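PDB 6JJA: nucleocapsid protein CP17, which forms the T=1 icosahedral shell of extra small virus, a satellite virus of the giant freshwater prawn, and probably encloses its single-stranded RNA. Local coordinates for residues 53-61 with 76-84. Residues are numbered along the deposited sequence; the frame is centred on the assembly and turned at random.
Sequences KTTWIDIDL and YRNRITKLG
Thr55 opens the contact with a loose touch: its CG2 lies 4.4 Å from Leu83 CD1. Ile57 makes the broadest contact of the strand. Its two branches, CG2 and CG1-CD1, reach different partners. CG2 meets Leu83 CD1 at 3.7 Å, the two side chains crossing at about a right angle. CD1 lies 3.8 Å from Arg79 CG and also touches Ile80 CG1. Ile57 CB covers one face of the Arg79 guanidinium, over its centre. Next, Asp58 turns its carboxylate to that guanidinium, the two planes 81° apart. Asp58 OD1 accepts hydrogen bonds from Arg79 NE and Arg79 NH2, both 2.6 Å and both part of one salt bridge; Arg79 grips it side-on. NE meets OD1 from above the carboxylate plane, NH2 nearly in line with the C-O bond. The bend in the Arg79 chain at chi2 (57°) helps bring NE and NH2 to this oxygen. Ile59 closes the row. Its CD1 makes an off-centre CH-pi contact with the Tyr76 ring, 4.3 Å from the centroid. Tyr76 also packs on Phe90 and Ile92 of strand 88-98, while Val47 of a second subunit lies against Arg79. The 53-59 part of strand 52-59 and the 76-80 part of helix 73-80 run at 111° to each other. This helix follows strand 68-72 of the other sheet and leads into strand 88-98, so it links the two sheets of the viral jelly-roll beta-barrel.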
ATOM      1  N   LYS A  53     -47.834  45.097  -2.333  1.00 28.99           N
ATOM      2  CA  LYS A  53     -46.959  45.028  -1.179  1.00 28.99           C
ATOM      3  C   LYS A  53     -47.592  44.179  -0.097  1.00 28.99           C
ATOM      4  O   LYS A  53     -48.733  44.420   0.299  1.00 28.99           O
ATOM      5  CB  LYS A  53     -46.657  46.403  -0.623  1.00 28.99           C
ATOM      6  CG  LYS A  53     -45.276  46.461  -0.072  1.00 28.99           C
ATOM      7  CD  LYS A  53     -45.086  47.545   0.889  1.00 28.99           C
ATOM      8  CE  LYS A  53     -43.865  47.233   1.687  1.00 28.99           C
ATOM      9  NZ  LYS A  53     -42.787  46.813   0.792  1.00 28.99           N
ATOM     10  N   THR A  54     -46.838  43.204   0.384  1.00 29.23           N
ATOM     11  CA  THR A  54     -47.270  42.360   1.484  1.00 29.23           C
ATOM     12  C   THR A  54     -46.630  42.877   2.763  1.00 29.23           C
ATOM     13  O   THR A  54     -45.402  42.924   2.873  1.00 29.23           O
ATOM     14  CB  THR A  54     -46.886  40.910   1.218  1.00 29.23           C
ATOM     15  OG1 THR A  54     -47.309  40.545  -0.099  1.00 29.23           O
ATOM     16  CG2 THR A  54     -47.555  39.989   2.198  1.00 29.23           C
ATOM     17  N   THR A  55     -47.460  43.276   3.721  1.00 28.35           N
ATOM     18  CA  THR A  55     -46.969  43.892   4.938  1.00 28.35           C
ATOM     19  C   THR A  55     -48.029  43.774   6.022  1.00 28.35           C
ATOM     20  O   THR A  55     -49.227  43.767   5.735  1.00 28.35           O
ATOM     21  CB  THR A  55     -46.588  45.362   4.693  1.00 28.35           C
ATOM     22  OG1 THR A  55     -45.801  45.857   5.786  1.00 28.35           O
ATOM     23  CG2 THR A  55     -47.805  46.221   4.538  1.00 28.35           C
ATOM     24  N   TRP A  56     -47.572  43.666   7.263  1.00 27.23           N
ATOM     25  CA  TRP A  56     -48.462  43.683   8.412  1.00 27.23           C
ATOM     26  C   TRP A  56     -49.004  45.077   8.660  1.00 27.23           C
ATOM     27  O   TRP A  56     -48.338  46.079   8.396  1.00 27.23           O
ATOM     28  CB  TRP A  56     -47.741  43.202   9.662  1.00 27.23           C
ATOM     29  CG  TRP A  56     -47.249  41.815   9.597  1.00 27.23           C
ATOM     30  CD1 TRP A  56     -46.066  41.397   9.096  1.00 27.23           C
ATOM     31  CD2 TRP A  56     -47.921  40.649  10.060  1.00 27.23           C
ATOM     32  NE1 TRP A  56     -45.957  40.044   9.205  1.00 27.23           N
ATOM     33  CE2 TRP A  56     -47.090  39.558   9.796  1.00 27.23           C
ATOM     34  CE3 TRP A  56     -49.152  40.419  10.664  1.00 27.23           C
ATOM     35  CZ2 TRP A  56     -47.443  38.267  10.115  1.00 27.23           C
ATOM     36  CZ3 TRP A  56     -49.498  39.137  10.979  1.00 27.23           C
ATOM     37  CH2 TRP A  56     -48.655  38.079  10.707  1.00 27.23           C
ATOM     38  N   ILE A  57     -50.215  45.133   9.200  1.00 30.46           N
ATOM     39  CA  ILE A  57     -50.872  46.380   9.536  1.00 30.46           C
ATOM     40  C   ILE A  57     -51.440  46.261  10.944  1.00 30.46           C
ATOM     41  O   ILE A  57     -51.511  45.180  11.522  1.00 30.46           O
ATOM     42  CB  ILE A  57     -51.966  46.755   8.524  1.00 30.46           C
ATOM     43  CG1 ILE A  57     -53.077  45.722   8.509  1.00 30.46           C
ATOM     44  CG2 ILE A  57     -51.383  46.830   7.171  1.00 30.46           C
ATOM     45  CD1 ILE A  57     -54.298  46.177   7.823  1.00 30.46           C
ATOM     46  N   ASP A  58     -51.843  47.403  11.490  1.00 35.02           N
ATOM     47  CA  ASP A  58     -52.456  47.487  12.802  1.00 35.02           C
ATOM     48  C   ASP A  58     -53.784  48.208  12.673  1.00 35.02           C
ATOM     49  O   ASP A  58     -53.876  49.217  11.971  1.00 35.02           O
ATOM     50  CB  ASP A  58     -51.551  48.215  13.791  1.00 35.02           C
ATOM     51  CG  ASP A  58     -51.469  49.702  13.528  1.00 35.02           C
ATOM     52  OD1 ASP A  58     -51.363  50.092  12.347  1.00 35.02           O
ATOM     53  OD2 ASP A  58     -51.508  50.485  14.498  1.00 35.02           O
ATOM     54  N   ILE A  59     -54.803  47.695  13.346  1.00 36.70           N
ATOM     55  CA  ILE A  59     -56.163  48.196  13.224  1.00 36.70           C
ATOM     56  C   ILE A  59     -56.605  48.771  14.562  1.00 36.70           C
ATOM     57  O   ILE A  59     -56.308  48.207  15.621  1.00 36.70           O
ATOM     58  CB  ILE A  59     -57.095  47.073  12.736  1.00 36.70           C
ATOM     59  CG1 ILE A  59     -56.522  46.475  11.452  1.00 36.70           C
ATOM     60  CG2 ILE A  59     -58.465  47.601  12.456  1.00 36.70           C
ATOM     61  CD1 ILE A  59     -57.062  45.166  11.080  1.00 36.70           C
ATOM     62  N   ASP A  60     -57.326  49.895  14.507  1.00 44.74           N
ATOM     63  CA  ASP A  60     -57.551  50.719  15.690  1.00 44.74           C
ATOM     64  C   ASP A  60     -58.484  50.044  16.686  1.00 44.74           C
ATOM     65  O   ASP A  60     -58.165  49.941  17.875  1.00 44.74           O
ATOM     66  CB  ASP A  60     -58.117  52.087  15.288  1.00 44.74           C
ATOM     67  CG  ASP A  60     -59.397  51.979  14.480  1.00 44.74           C
ATOM     68  OD1 ASP A  60     -59.942  50.861  14.374  1.00 44.74           O
ATOM     69  OD2 ASP A  60     -59.857  53.010  13.953  1.00 44.74           O
ATOM     70  N   LEU A  61     -59.648  49.594  16.225  1.00 43.54           N
ATOM     71  CA  LEU A  61     -60.623  48.920  17.076  1.00 43.54           C
ATOM     72  C   LEU A  61     -61.113  49.838  18.198  1.00 43.54           C
ATOM     73  O   LEU A  61     -60.770  49.690  19.366  1.00 43.54           O
ATOM     74  CB  LEU A  61     -60.028  47.631  17.653  1.00 43.54           C
ATOM     75  CG  LEU A  61     -60.014  46.397  16.763  1.00 43.54           C
ATOM     76  CD1 LEU A  61     -59.701  45.220  17.612  1.00 43.54           C
ATOM     77  CD2 LEU A  61     -61.316  46.203  16.051  1.00 43.54           C
ATOM     78  N   TYR A  76     -60.173  47.144   7.272  1.00 32.65           N
ATOM     79  CA  TYR A  76     -58.895  46.899   6.628  1.00 32.65           C
ATOM     80  C   TYR A  76     -58.621  47.920   5.538  1.00 32.65           C
ATOM     81  O   TYR A  76     -57.486  48.366   5.369  1.00 32.65           O
ATOM     82  CB  TYR A  76     -58.864  45.502   6.031  1.00 32.65           C
ATOM     83  CG  TYR A  76     -58.994  44.349   6.990  1.00 32.65           C
ATOM     84  CD1 TYR A  76     -60.231  43.893   7.385  1.00 32.65           C
ATOM     85  CD2 TYR A  76     -57.882  43.684   7.456  1.00 32.65           C
ATOM     86  CE1 TYR A  76     -60.356  42.831   8.237  1.00 32.65           C
ATOM     87  CE2 TYR A  76     -57.999  42.621   8.307  1.00 32.65           C
ATOM     88  CZ  TYR A  76     -59.237  42.200   8.694  1.00 32.65           C
ATOM     89  OH  TYR A  76     -59.368  41.134   9.545  1.00 32.65           O
ATOM     90  N   ARG A  77     -59.646  48.293   4.778  1.00 33.48           N
ATOM     91  CA  ARG A  77     -59.453  49.239   3.690  1.00 33.48           C
ATOM     92  C   ARG A  77     -59.036  50.609   4.204  1.00 33.48           C
ATOM     93  O   ARG A  77     -58.084  51.203   3.691  1.00 33.48           O
ATOM     94  CB  ARG A  77     -60.729  49.345   2.874  1.00 33.48           C
ATOM     95  CG  ARG A  77     -60.503  49.663   1.430  1.00 33.48           C
ATOM     96  CD  ARG A  77     -61.787  49.726   0.681  1.00 33.48           C
ATOM     97  NE  ARG A  77     -62.290  48.408   0.343  1.00 33.48           N
ATOM     98  CZ  ARG A  77     -63.535  48.001   0.534  1.00 33.48           C
ATOM     99  NH1 ARG A  77     -64.446  48.795   1.063  1.00 33.48           N
ATOM    100  NH2 ARG A  77     -63.871  46.782   0.185  1.00 33.48           N
ATOM    101  N   ASN A  78     -59.743  51.132   5.202  1.00 34.98           N
ATOM    102  CA  ASN A  78     -59.400  52.429   5.762  1.00 34.98           C
ATOM    103  C   ASN A  78     -58.034  52.409   6.425  1.00 34.98           C
ATOM    104  O   ASN A  78     -57.337  53.427   6.428  1.00 34.98           O
ATOM    105  CB  ASN A  78     -60.467  52.858   6.758  1.00 34.98           C
ATOM    106  CG  ASN A  78     -61.734  53.322   6.085  1.00 34.98           C
ATOM    107  OD1 ASN A  78     -62.654  52.539   5.857  1.00 34.98           O
ATOM    108  ND2 ASN A  78     -61.791  54.606   5.758  1.00 34.98           N
ATOM    109  N   ARG A  79     -57.636  51.273   6.993  1.00 33.18           N
ATOM    110  CA  ARG A  79     -56.304  51.180   7.576  1.00 33.18           C
ATOM    111  C   ARG A  79     -55.235  51.013   6.503  1.00 33.18           C
ATOM    112  O   ARG A  79     -54.056  51.276   6.754  1.00 33.18           O
ATOM    113  CB  ARG A  79     -56.251  50.029   8.570  1.00 33.18           C
ATOM    114  CG  ARG A  79     -54.882  49.698   9.104  1.00 33.18           C
ATOM    115  CD  ARG A  79     -54.204  50.860   9.781  1.00 33.18           C
ATOM    116  NE  ARG A  79     -52.859  50.505  10.204  1.00 33.18           N
ATOM    117  CZ  ARG A  79     -51.804  50.484   9.402  1.00 33.18           C
ATOM    118  NH1 ARG A  79     -51.933  50.802   8.124  1.00 33.18           N
ATOM    119  NH2 ARG A  79     -50.618  50.144   9.877  1.00 33.18           N
ATOM    120  N   ILE A  80     -55.628  50.563   5.316  1.00 31.55           N
ATOM    121  CA  ILE A  80     -54.690  50.405   4.215  1.00 31.55           C
ATOM    122  C   ILE A  80     -54.566  51.677   3.395  1.00 31.55           C
ATOM    123  O   ILE A  80     -53.585  51.846   2.663  1.00 31.55           O
ATOM    124  CB  ILE A  80     -55.124  49.215   3.355  1.00 31.55           C
ATOM    125  CG1 ILE A  80     -54.723  47.925   4.041  1.00 31.55           C
ATOM    126  CG2 ILE A  80     -54.491  49.265   2.021  1.00 31.55           C
ATOM    127  CD1 ILE A  80     -55.486  46.777   3.611  1.00 31.55           C
ATOM    128  N   THR A  81     -55.535  52.578   3.498  1.00 33.95           N
ATOM    129  CA  THR A  81     -55.404  53.881   2.879  1.00 33.95           C
ATOM    130  C   THR A  81     -54.338  54.724   3.554  1.00 33.95           C
ATOM    131  O   THR A  81     -53.844  55.684   2.956  1.00 33.95           O
ATOM    132  CB  THR A  81     -56.734  54.613   2.925  1.00 33.95           C
ATOM    133  OG1 THR A  81     -57.131  54.784   4.285  1.00 33.95           O
ATOM    134  CG2 THR A  81     -57.765  53.823   2.213  1.00 33.95           C
ATOM    135  N   LYS A  82     -53.989  54.391   4.788  1.00 35.14           N
ATOM    136  CA  LYS A  82     -52.961  55.090   5.532  1.00 35.14           C
ATOM    137  C   LYS A  82     -51.568  54.612   5.180  1.00 35.14           C
ATOM    138  O   LYS A  82     -50.587  55.176   5.673  1.00 35.14           O
ATOM    139  CB  LYS A  82     -53.205  54.914   7.023  1.00 35.14           C
ATOM    140  CG  LYS A  82     -54.474  55.546   7.497  1.00 35.14           C
ATOM    141  CD  LYS A  82     -54.822  55.077   8.878  1.00 35.14           C
ATOM    142  CE  LYS A  82     -56.060  55.772   9.390  1.00 35.14           C
ATOM    143  NZ  LYS A  82     -55.834  57.232   9.539  1.00 35.14           N
ATOM    144  N   LEU A  83     -51.465  53.589   4.349  1.00 32.35           N
ATOM    145  CA  LEU A  83     -50.197  53.149   3.804  1.00 32.35           C
ATOM    146  C   LEU A  83     -49.901  53.772   2.449  1.00 32.35           C
ATOM    147  O   LEU A  83     -48.794  53.599   1.933  1.00 32.35           O
ATOM    148  CB  LEU A  83     -50.183  51.632   3.689  1.00 32.35           C
ATOM    149  CG  LEU A  83     -50.478  50.844   4.958  1.00 32.35           C
ATOM    150  CD1 LEU A  83     -50.846  49.456   4.585  1.00 32.35           C
ATOM    151  CD2 LEU A  83     -49.314  50.821   5.888  1.00 32.35           C
ATOM    152  N   GLY A  84     -50.862  54.491   1.872  1.00 34.68           N
ATOM    153  CA  GLY A  84     -50.632  55.306   0.708  1.00 34.68           C
ATOM    154  C   GLY A  84     -51.724  55.281  -0.335  1.00 34.68           C
ATOM    155  O   GLY A  84     -52.090  56.321  -0.890  1.00 34.68           O
TER